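Local coordinates for protein monomethylamine methyltransferase MtmB1 (Methanosarcina barkeri, PDB 1NTH) that catalyses transfer of the methyl group from monomethylamine to the corrinoid cofactor of its partner protein MtmC, a step in methanogenesis from methylamine, at residues K123-G128 / E152-V157; S330-Y335 / S359-L364; C22-W27 / G74-D79. One frame throughout, in Å; residues are numbered along the deposited sequence. Where two conformers were deposited one is given.

Contact 1: K123-G128 / E152-V157; sequences KPIVQG and EVDTIV
Glu152 meets Lys123 in a salt bridge, NZ to OE1 2.7 Å, the two side chains crossing at about a right angle. Lys123 reaches it fully extended. Water 2 links the same NZ to OE2 of Glu152, an oxygen that is also paired with Arg391. The carbonyl O of Glu152 lies against Val126, 3.2 Å from its CB. Val153 lays CG1 near Gly128 N. Asp154 then turns its carboxylate back onto the neighbouring strand. Its OD2 takes the N-H of Val126 on the anti lone pair, 2.8 Å and almost straight at 178°. Water 3 lies between OD2 and Pro124 O, within hydrogen-bonding distance of both. Asp154 N and Thr155 N both donate to Val126 O, at 2.8 and 3.2 Å. Thr155 has OG1 between its backbone N and carbonyl carbon (chi1 62°), where Gln127 NE2 donates to it at 3.0 Å. An alanine in place of Gln127 would probably leave Thr155 OG1 without this donor, Ser365 OG without its bond to OE1, and a gap beside Val157 CB. From Thr155 on the strands pair in parallel: Gly128 N donates to Thr155 O, and Val157 N to Gly128 O. This is the joint between two neighbouring strands of the TIM barrel. The Asp154 carboxylate takes up the N-H of Val126 just before the strands pair, and the buried negative charge of Glu152 is probably balanced by two basic side chains.

Contact 2: S330-Y335 / S359-L364; sequences SGNQYY and SGREIL
Gly331 and Asn332 pair in parallel with Ile363 and Leu364, and just before them Ser330 O accepts two backbone N-H groups, from Glu362 at 2.9 Å and from Ile363 at 3.2 Å. Glu362 returns a bond with its side chain. Its chain bends at chi2 (75°), and OE1 receives Ser330 N at 2.7 Å on the anti side, somewhat out of the carboxylate plane. Water 4 sits between the same OE1 and Ser330 OG. The other oxygen, OE2, takes the backbone N of Arg116. Arg361 bends at chi2 (-72°), which brings its CD within 3.6 Å of Ser330 OG. Its guanidinium has Asn332 CB over one face, and NH1 makes a weak bond to Ser330 OG, 3.1 Å. Its stronger partner is Asp296, in a salt bridge through NH2, while His282 bonds NH1. Asn332 ND2 is held by Asp356. Farther along, Leu364 CD2 packs 3.6 Å from Tyr334 OH. Leu364 CB lies 4.0 Å from Tyr334 CE1. The contact closes the beta-alpha-beta unit of strand 330-333, helix 343-359 and strand 363-366. Asp296 probably offsets the charge of Arg361, and the backbone N-H groups of Ser330 and Arg116 would stabilise the Glu362 carboxylate.

Contact 3: C22-W27 / G74-D79; sequences CTQDDW and GIYCTD
Tyr76 sets its CB, not its ring, over the face of Trp27. This CH-pi contact puts CB 3.4 Å from the centroid of the five-membered ring, only 8° off the normal. The two rings are near parallel, 26° apart, but slid past each other so that they barely overlap. Trp27 has CG anti to the backbone N (chi1 -173°), which carries the indole toward strand 75-77. The two side chains slide past each other in opposite directions. Trp27 CB in turn lies over the tyrosine ring, offset toward its rim. At the far end of the indole, Trp27 CH2 comes 3.4 Å from Gly74 O, which lies at the ring edge, in plane. That oxygen is buried and has no hydrogen-bond partner in the model. Trp27 NE1 is bonded to Glu235 O.

The Tyr76 hydroxyl donates to Cys22 O, 2.7 Å, and is also bonded to His81 ND1. Cys22 SG sits obliquely beside the same ring, 4.0 Å from Tyr76 CE1. The Gln24 side chain crosses that of Tyr76 at about a right angle, its CG 4.0 Å from CE2 of Tyr76. Its OE1 goes on to Lys237. Thr23 is the N-cap of helix 24-42. Its OG1 accepts from Asp26 N at 3.0 Å, and Asp26 OD2 receives a weak bond from Thr23 N. The pair forms a capping box. Tyr76 thus ties the capped start of helix 24-42 to strand 75-77, packing the first turn of the helix on a small mixed sheet that is separate from the parallel barrel sheet.

How the contacts relate
From the N terminus, contact 3 comes first. It closes a loop of mostly helical chain between 22-27 and 74-79 and ties helix 24-42 to the small mixed sheet. Contact 1 follows, joining 123-128 to 152-157 around helix 140-148. Contact 2 closes last, round helix 343-359, and joins strands 330-333 and 363-366 of the barrel sheet. The three loops lie in series; none nests or crosses. Contacts 1 and 2 nevertheless touch, because strands 125-128 and 363-366 are neighbours in that sheet: Gln127 N lies 2.7 Å from Leu364 O, a probable hydrogen bond. Contact 3 is apart, its centre about 36 Å from that of contact 1 and about 28 Å from that of contact 2.

Contact 1: K123-G128 / E152-V157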
loop_
_atom_site.group_PDB
_atom_site.type_symbol
_atom_site.label_atom_id
_atom_site.label_comp_id
_atom_site.label_asym_id
_atom_site.label_seq_id
_atom_site.Cartn_x
_atom_site.Cartn_y
_atom_site.Cartn_z
ATOM N N LYS A 123 6.738 -32.677 5.563
ATOM C CA LYS A 123 8.117 -32.283 5.304
ATOM C C LYS A 123 8.413 -30.921 5.930
ATOM O O LYS A 123 7.563 -30.032 5.945
ATOM C CB LYS A 123 8.350 -32.208 3.793
ATOM C CG LYS A 123 9.766 -31.858 3.371
ATOM C CD LYS A 123 9.836 -31.652 1.861
ATOM C CE LYS A 123 11.264 -31.395 1.392
ATOM N NZ LYS A 123 11.313 -31.068 -0.064
ATOM N N PRO A 124 9.618 -30.745 6.483
ATOM C CA PRO A 124 9.908 -29.437 7.069
ATOM C C PRO A 124 10.130 -28.408 5.966
ATOM O O PRO A 124 10.259 -28.758 4.789
ATOM C CB PRO A 124 11.175 -29.694 7.888
ATOM C CG PRO A 124 11.833 -30.819 7.162
ATOM C CD PRO A 124 10.670 -31.721 6.817
ATOM N N ILE A 125 10.152 -27.139 6.350
ATOM C CA ILE A 125 10.389 -26.052 5.413
ATOM C C ILE A 125 11.880 -26.041 5.103
ATOM O O ILE A 125 12.710 -26.153 6.009
ATOM C CB ILE A 125 9.984 -24.694 6.036
ATOM C CG1 ILE A 125 8.465 -24.638 6.208
ATOM C CG2 ILE A 125 10.498 -23.540 5.182
ATOM C CD1 ILE A 125 7.691 -24.854 4.919
ATOM N N VAL A 126 12.218 -25.913 3.825
ATOM C CA VAL A 126 13.613 -25.887 3.404
ATOM C C VAL A 126 14.068 -24.447 3.183
ATOM O O VAL A 126 13.654 -23.786 2.228
ATOM C CB VAL A 126 13.812 -26.695 2.102
ATOM C CG1 VAL A 126 15.264 -26.611 1.644
ATOM C CG2 VAL A 126 13.417 -28.146 2.333
ATOM N N GLN A 127 14.907 -23.961 4.091
ATOM C CA GLN A 127 15.435 -22.609 4.002
ATOM C C GLN A 127 16.850 -22.735 3.457
ATOM O O GLN A 127 17.780 -23.060 4.190
ATOM C CB GLN A 127 15.445 -21.958 5.384
ATOM C CG GLN A 127 15.982 -20.538 5.402
ATOM C CD GLN A 127 15.524 -19.779 6.627
ATOM O OE1 GLN A 127 16.194 -19.769 7.667
ATOM N NE2 GLN A 127 14.361 -19.155 6.519
ATOM N N GLY A 128 17.001 -22.485 2.162
ATOM C CA GLY A 128 18.301 -22.628 1.538
ATOM C C GLY A 128 19.020 -21.342 1.209
ATOM O O GLY A 128 18.409 -20.334 0.854
ATOM N N GLU A 152 13.126 -27.344 -4.481
ATOM C CA GLU A 152 13.256 -27.911 -3.141
ATOM C C GLU A 152 13.294 -26.818 -2.075
ATOM O O GLU A 152 12.880 -27.036 -0.937
ATOM C CB GLU A 152 14.550 -28.726 -3.027
ATOM C CG GLU A 152 14.517 -30.119 -3.637
ATOM C CD GLU A 152 13.570 -31.057 -2.913
ATOM O OE1 GLU A 152 13.431 -30.941 -1.674
ATOM O OE2 GLU A 152 12.976 -31.929 -3.582
ATOM N N VAL A 153 13.801 -25.647 -2.449
ATOM C CA VAL A 153 13.938 -24.531 -1.516
ATOM C C VAL A 153 12.659 -23.697 -1.375
ATOM O O VAL A 153 12.050 -23.298 -2.370
ATOM C CB VAL A 153 15.124 -23.629 -1.944
ATOM C CG1 VAL A 153 15.294 -22.466 -0.975
ATOM C CG2 VAL A 153 16.410 -24.458 -1.988
ATOM N N ASP A 154 12.269 -23.442 -0.126
ATOM C CA ASP A 154 11.066 -22.668 0.197
ATOM C C ASP A 154 11.342 -21.201 0.524
ATOM O O ASP A 154 10.591 -20.312 0.111
ATOM C CB ASP A 154 10.343 -23.299 1.391
ATOM C CG ASP A 154 9.836 -24.689 1.099
ATOM O OD1 ASP A 154 9.057 -24.839 0.134
ATOM O OD2 ASP A 154 10.206 -25.629 1.836
ATOM N N THR A 155 12.402 -20.961 1.292
ATOM C CA THR A 155 12.799 -19.611 1.687
ATOM C C THR A 155 14.311 -19.522 1.545
ATOM O O THR A 155 14.981 -20.543 1.362
ATOM C CB THR A 155 12.422 -19.308 3.159
ATOM O OG1 THR A 155 13.117 -20.212 4.028
ATOM C CG2 THR A 155 10.926 -19.470 3.369
ATOM N N ILE A 156 14.847 -18.310 1.636
ATOM C CA ILE A 156 16.285 -18.105 1.488
ATOM C C ILE A 156 16.952 -17.667 2.787
ATOM O O ILE A 156 16.401 -16.853 3.523
ATOM C CB ILE A 156 16.591 -16.992 0.446
ATOM C CG1 ILE A 156 15.982 -17.342 -0.917
ATOM C CG2 ILE A 156 18.104 -16.768 0.343
ATOM C CD1 ILE A 156 16.536 -18.600 -1.557
ATOM N N VAL A 157 18.124 -18.225 3.082
ATOM C CA VAL A 157 18.879 -17.768 4.242
ATOM C C VAL A 157 20.051 -17.011 3.616
ATOM O O VAL A 157 20.860 -17.576 2.877
ATOM C CB VAL A 157 19.372 -18.921 5.155
ATOM C CG1 VAL A 157 20.019 -20.030 4.343
ATOM C CG2 VAL A 157 20.348 -18.359 6.179
HETATM O O HOH W 1 10.700 -28.323 -0.084
HETATM O O HOH W 2 10.663 -32.761 -2.105
HETATM O O HOH W 3 9.326 -28.042 2.362
#

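Contact 2: S330-Y335 / S359-L364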
loop_
_atom_site.group_PDB
_atom_site.type_symbol
_atom_site.label_atom_id
_atom_site.label_comp_id
_atom_site.label_asym_id
_atom_site.label_seq_id
_atom_site.Cartn_x
_atom_site.Cartn_y
_atom_site.Cartn_z
ATOM N N SER A 330 10.790 -24.518 15.753
ATOM C CA SER A 330 12.248 -24.453 15.682
ATOM C C SER A 330 12.868 -24.938 14.381
ATOM O O SER A 330 12.203 -25.511 13.519
ATOM C CB SER A 330 12.849 -25.263 16.831
ATOM O OG SER A 330 12.695 -26.649 16.585
ATOM N N GLY A 331 14.166 -24.702 14.254
ATOM C CA GLY A 331 14.880 -25.131 13.071
ATOM C C GLY A 331 16.308 -25.440 13.461
ATOM O O GLY A 331 16.688 -25.250 14.618
ATOM N N ASN A 332 17.095 -25.929 12.511
ATOM C CA ASN A 332 18.499 -26.228 12.775
ATOM C C ASN A 332 19.315 -25.719 11.592
ATOM O O ASN A 332 18.832 -25.708 10.456
ATOM C CB ASN A 332 18.707 -27.734 12.977
ATOM C CG ASN A 332 19.996 -28.045 13.731
ATOM O OD1 ASN A 332 20.682 -27.137 14.206
ATOM N ND2 ASN A 332 20.325 -29.326 13.850
ATOM N N GLN A 333 20.547 -25.291 11.867
ATOM C CA GLN A 333 21.444 -24.744 10.852
ATOM C C GLN A 333 22.554 -25.734 10.500
ATOM O O GLN A 333 23.008 -26.502 11.346
ATOM C CB GLN A 333 22.039 -23.415 11.319
ATOM C CG GLN A 333 22.639 -23.439 12.702
ATOM C CD GLN A 333 23.040 -22.057 13.179
ATOM O OE1 GLN A 333 24.016 -21.482 12.707
ATOM N NE2 GLN A 333 22.277 -21.514 14.113
ATOM N N TYR A 334 22.981 -25.693 9.242
ATOM C CA TYR A 334 23.964 -26.629 8.688
ATOM C C TYR A 334 25.389 -26.141 8.431
ATOM O O TYR A 334 25.604 -25.245 7.614
ATOM C CB TYR A 334 23.406 -27.185 7.369
ATOM C CG TYR A 334 22.152 -28.017 7.527
ATOM C CD1 TYR A 334 21.019 -27.507 8.170
ATOM C CD2 TYR A 334 22.117 -29.337 7.078
ATOM C CE1 TYR A 334 19.890 -28.298 8.371
ATOM C CE2 TYR A 334 20.997 -30.133 7.270
ATOM C CZ TYR A 334 19.889 -29.612 7.923
ATOM O OH TYR A 334 18.807 -30.424 8.163
ATOM N N TYR A 335 26.355 -26.766 9.110
ATOM C CA TYR A 335 27.781 -26.457 8.960
ATOM C C TYR A 335 28.607 -27.712 8.687
ATOM O O TYR A 335 29.184 -28.287 9.609
ATOM C CB TYR A 335 28.334 -25.769 10.206
ATOM C CG TYR A 335 28.027 -24.298 10.298
ATOM C CD1 TYR A 335 26.887 -23.840 10.958
ATOM C CD2 TYR A 335 28.898 -23.356 9.753
ATOM C CE1 TYR A 335 26.629 -22.477 11.080
ATOM C CE2 TYR A 335 28.648 -21.994 9.868
ATOM C CZ TYR A 335 27.518 -21.561 10.534
ATOM O OH TYR A 335 27.301 -20.211 10.684
ATOM N N SER A 359 13.505 -35.715 13.955
ATOM C CA SER A 359 13.373 -35.201 15.318
ATOM C C SER A 359 12.268 -34.161 15.477
ATOM O O SER A 359 11.939 -33.772 16.596
ATOM C CB SER A 359 14.711 -34.628 15.814
ATOM O OG SER A 359 15.098 -33.469 15.096
ATOM N N GLY A 360 11.706 -33.699 14.363
ATOM C CA GLY A 360 10.617 -32.737 14.440
ATOM C C GLY A 360 10.884 -31.271 14.140
ATOM O O GLY A 360 10.065 -30.425 14.489
ATOM N N ARG A 361 12.004 -30.949 13.500
ATOM C CA ARG A 361 12.303 -29.551 13.182
ATOM C C ARG A 361 11.315 -29.031 12.146
ATOM O O ARG A 361 10.935 -29.757 11.228
ATOM C CB ARG A 361 13.719 -29.405 12.616
ATOM C CG ARG A 361 14.839 -29.726 13.590
ATOM C CD ARG A 361 15.003 -28.655 14.660
ATOM N NE ARG A 361 16.047 -29.038 15.608
ATOM C CZ ARG A 361 16.369 -28.355 16.702
ATOM N NH1 ARG A 361 15.738 -27.229 17.005
ATOM N NH2 ARG A 361 17.316 -28.816 17.510
ATOM N N GLU A 362 10.900 -27.777 12.292
ATOM C CA GLU A 362 9.972 -27.186 11.336
ATOM C C GLU A 362 10.718 -26.562 10.164
ATOM O O GLU A 362 10.192 -26.494 9.054
ATOM C CB GLU A 362 9.112 -26.108 12.002
ATOM C CG GLU A 362 7.977 -26.623 12.876
ATOM C CD GLU A 362 8.435 -27.179 14.209
ATOM O OE1 GLU A 362 9.448 -26.690 14.755
ATOM O OE2 GLU A 362 7.766 -28.097 14.727
ATOM N N ILE A 363 11.943 -26.106 10.413
ATOM C CA ILE A 363 12.743 -25.463 9.378
ATOM C C ILE A 363 14.184 -25.974 9.329
ATOM O O ILE A 363 14.817 -26.173 10.366
ATOM C CB ILE A 363 12.785 -23.931 9.602
ATOM C CG1 ILE A 363 11.362 -23.356 9.553
ATOM C CG2 ILE A 363 13.671 -23.271 8.550
ATOM C CD1 ILE A 363 11.279 -21.883 9.941
ATOM N N LEU A 364 14.687 -26.196 8.118
ATOM C CA LEU A 364 16.067 -26.634 7.908
ATOM C C LEU A 364 16.748 -25.449 7.225
ATOM O O LEU A 364 16.340 -25.044 6.136
ATOM C CB LEU A 364 16.117 -27.859 6.988
ATOM C CG LEU A 364 15.202 -29.033 7.338
ATOM C CD1 LEU A 364 15.493 -30.198 6.393
ATOM C CD2 LEU A 364 15.427 -29.447 8.779
HETATM O O HOH W 4 10.013 -27.618 17.137
#

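Contact 3: C22-W27 / G74-D79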
loop_
_atom_site.group_PDB
_atom_site.type_symbol
_atom_site.label_atom_id
_atom_site.label_comp_id
_atom_site.label_asym_id
_atom_site.label_seq_id
_atom_site.Cartn_x
_atom_site.Cartn_y
_atom_site.Cartn_z
ATOM N N CYS A 22 29.009 -10.666 38.438
ATOM C CA CYS A 22 29.698 -11.926 38.211
ATOM C C CYS A 22 30.674 -11.776 37.043
ATOM O O CYS A 22 30.362 -11.108 36.060
ATOM C CB CYS A 22 28.627 -12.987 37.913
ATOM S SG CYS A 22 29.159 -14.557 37.234
ATOM N N THR A 23 31.862 -12.370 37.150
ATOM C CA THR A 23 32.830 -12.278 36.059
ATOM C C THR A 23 32.423 -13.302 35.009
ATOM O O THR A 23 31.715 -14.260 35.319
ATOM C CB THR A 23 34.270 -12.591 36.521
ATOM O OG1 THR A 23 34.381 -13.981 36.844
ATOM C CG2 THR A 23 34.633 -11.756 37.741
ATOM N N GLN A 24 32.865 -13.110 33.773
ATOM C CA GLN A 24 32.501 -14.045 32.720
ATOM C C GLN A 24 33.131 -15.413 32.967
ATOM O O GLN A 24 32.575 -16.437 32.571
ATOM C CB GLN A 24 32.899 -13.503 31.342
ATOM C CG GLN A 24 32.235 -14.265 30.196
ATOM C CD GLN A 24 32.213 -13.493 28.885
ATOM O OE1 GLN A 24 31.702 -13.982 27.877
ATOM N NE2 GLN A 24 32.764 -12.284 28.894
ATOM N N ASP A 25 34.285 -15.436 33.627
ATOM C CA ASP A 25 34.936 -16.706 33.932
ATOM C C ASP A 25 34.138 -17.454 34.992
ATOM O O ASP A 25 34.043 -18.683 34.951
ATOM C CB ASP A 25 36.370 -16.481 34.419
ATOM C CG ASP A 25 37.369 -16.401 33.279
ATOM O OD1 ASP A 25 36.941 -16.444 32.108
ATOM O OD2 ASP A 25 38.585 -16.298 33.555
ATOM N N ASP A 26 33.571 -16.719 35.948
ATOM C CA ASP A 26 32.769 -17.357 36.990
ATOM C C ASP A 26 31.566 -18.019 36.336
ATOM O O ASP A 26 31.088 -19.056 36.791
ATOM C CB ASP A 26 32.263 -16.342 38.020
ATOM C CG ASP A 26 33.359 -15.841 38.948
ATOM O OD1 ASP A 26 34.265 -16.627 39.299
ATOM O OD2 ASP A 26 33.294 -14.656 39.340
ATOM N N TRP A 27 31.078 -17.407 35.263
ATOM C CA TRP A 27 29.925 -17.940 34.555
ATOM C C TRP A 27 30.295 -19.135 33.685
ATOM O O TRP A 27 29.705 -20.209 33.817
ATOM C CB TRP A 27 29.290 -16.841 33.691
ATOM C CG TRP A 27 27.984 -17.239 33.052
ATOM C CD1 TRP A 27 27.779 -17.605 31.750
ATOM C CD2 TRP A 27 26.702 -17.289 33.690
ATOM N NE1 TRP A 27 26.444 -17.874 31.538
ATOM C CE2 TRP A 27 25.763 -17.687 32.710
ATOM C CE3 TRP A 27 26.254 -17.033 34.993
ATOM C CZ2 TRP A 27 24.400 -17.836 32.996
ATOM C CZ3 TRP A 27 24.898 -17.181 35.278
ATOM C CH2 TRP A 27 23.988 -17.580 34.280
ATOM N N GLY A 74 19.940 -18.553 35.089
ATOM C CA GLY A 74 19.568 -17.250 34.583
ATOM C C GLY A 74 20.394 -16.988 33.337
ATOM O O GLY A 74 20.956 -17.919 32.748
ATOM N N ILE A 75 20.486 -15.722 32.947
ATOM C CA ILE A 75 21.234 -15.331 31.760
ATOM C C ILE A 75 22.286 -14.282 32.103
ATOM O O ILE A 75 21.994 -13.290 32.768
ATOM C CB ILE A 75 20.286 -14.744 30.682
ATOM C CG1 ILE A 75 19.230 -15.785 30.290
ATOM C CG2 ILE A 75 21.086 -14.293 29.473
ATOM C CD1 ILE A 75 19.789 -17.025 29.612
ATOM N N TYR A 76 23.508 -14.503 31.633
ATOM C CA TYR A 76 24.605 -13.579 31.884
ATOM C C TYR A 76 24.622 -12.477 30.825
ATOM O O TYR A 76 24.595 -12.764 29.626
ATOM C CB TYR A 76 25.939 -14.331 31.837
ATOM C CG TYR A 76 27.135 -13.492 32.233
ATOM C CD1 TYR A 76 27.379 -13.185 33.571
ATOM C CD2 TYR A 76 28.012 -12.992 31.272
ATOM C CE1 TYR A 76 28.468 -12.401 33.944
ATOM C CE2 TYR A 76 29.108 -12.204 31.636
ATOM C CZ TYR A 76 29.326 -11.915 32.973
ATOM O OH TYR A 76 30.408 -11.144 33.345
ATOM N N CYS A 77 24.665 -11.224 31.266
ATOM C CA CYS A 77 24.728 -10.094 30.342
ATOM C C CYS A 77 26.188 -9.655 30.264
ATOM O O CYS A 77 26.755 -9.189 31.253
ATOM C CB CYS A 77 23.862 -8.934 30.831
ATOM S SG CYS A 77 23.922 -7.489 29.725
ATOM N N THR A 78 26.787 -9.801 29.088
ATOM C CA THR A 78 28.192 -9.455 28.891
ATOM C C THR A 78 28.554 -7.986 29.077
ATOM O O THR A 78 29.674 -7.668 29.483
ATOM C CB THR A 78 28.678 -9.887 27.494
ATOM O OG1 THR A 78 27.866 -9.264 26.491
ATOM C CG2 THR A 78 28.600 -11.399 27.345
ATOM N N ASP A 79 27.622 -7.086 28.792
ATOM C CA ASP A 79 27.907 -5.662 28.922
ATOM C C ASP A 79 27.861 -5.136 30.350
ATOM O O ASP A 79 28.629 -4.243 30.706
ATOM C CB ASP A 79 26.951 -4.860 28.038
ATOM C CG ASP A 79 27.151 -5.156 26.566
ATOM O OD1 ASP A 79 28.236 -4.837 26.037
ATOM O OD2 ASP A 79 26.231 -5.717 25.941
#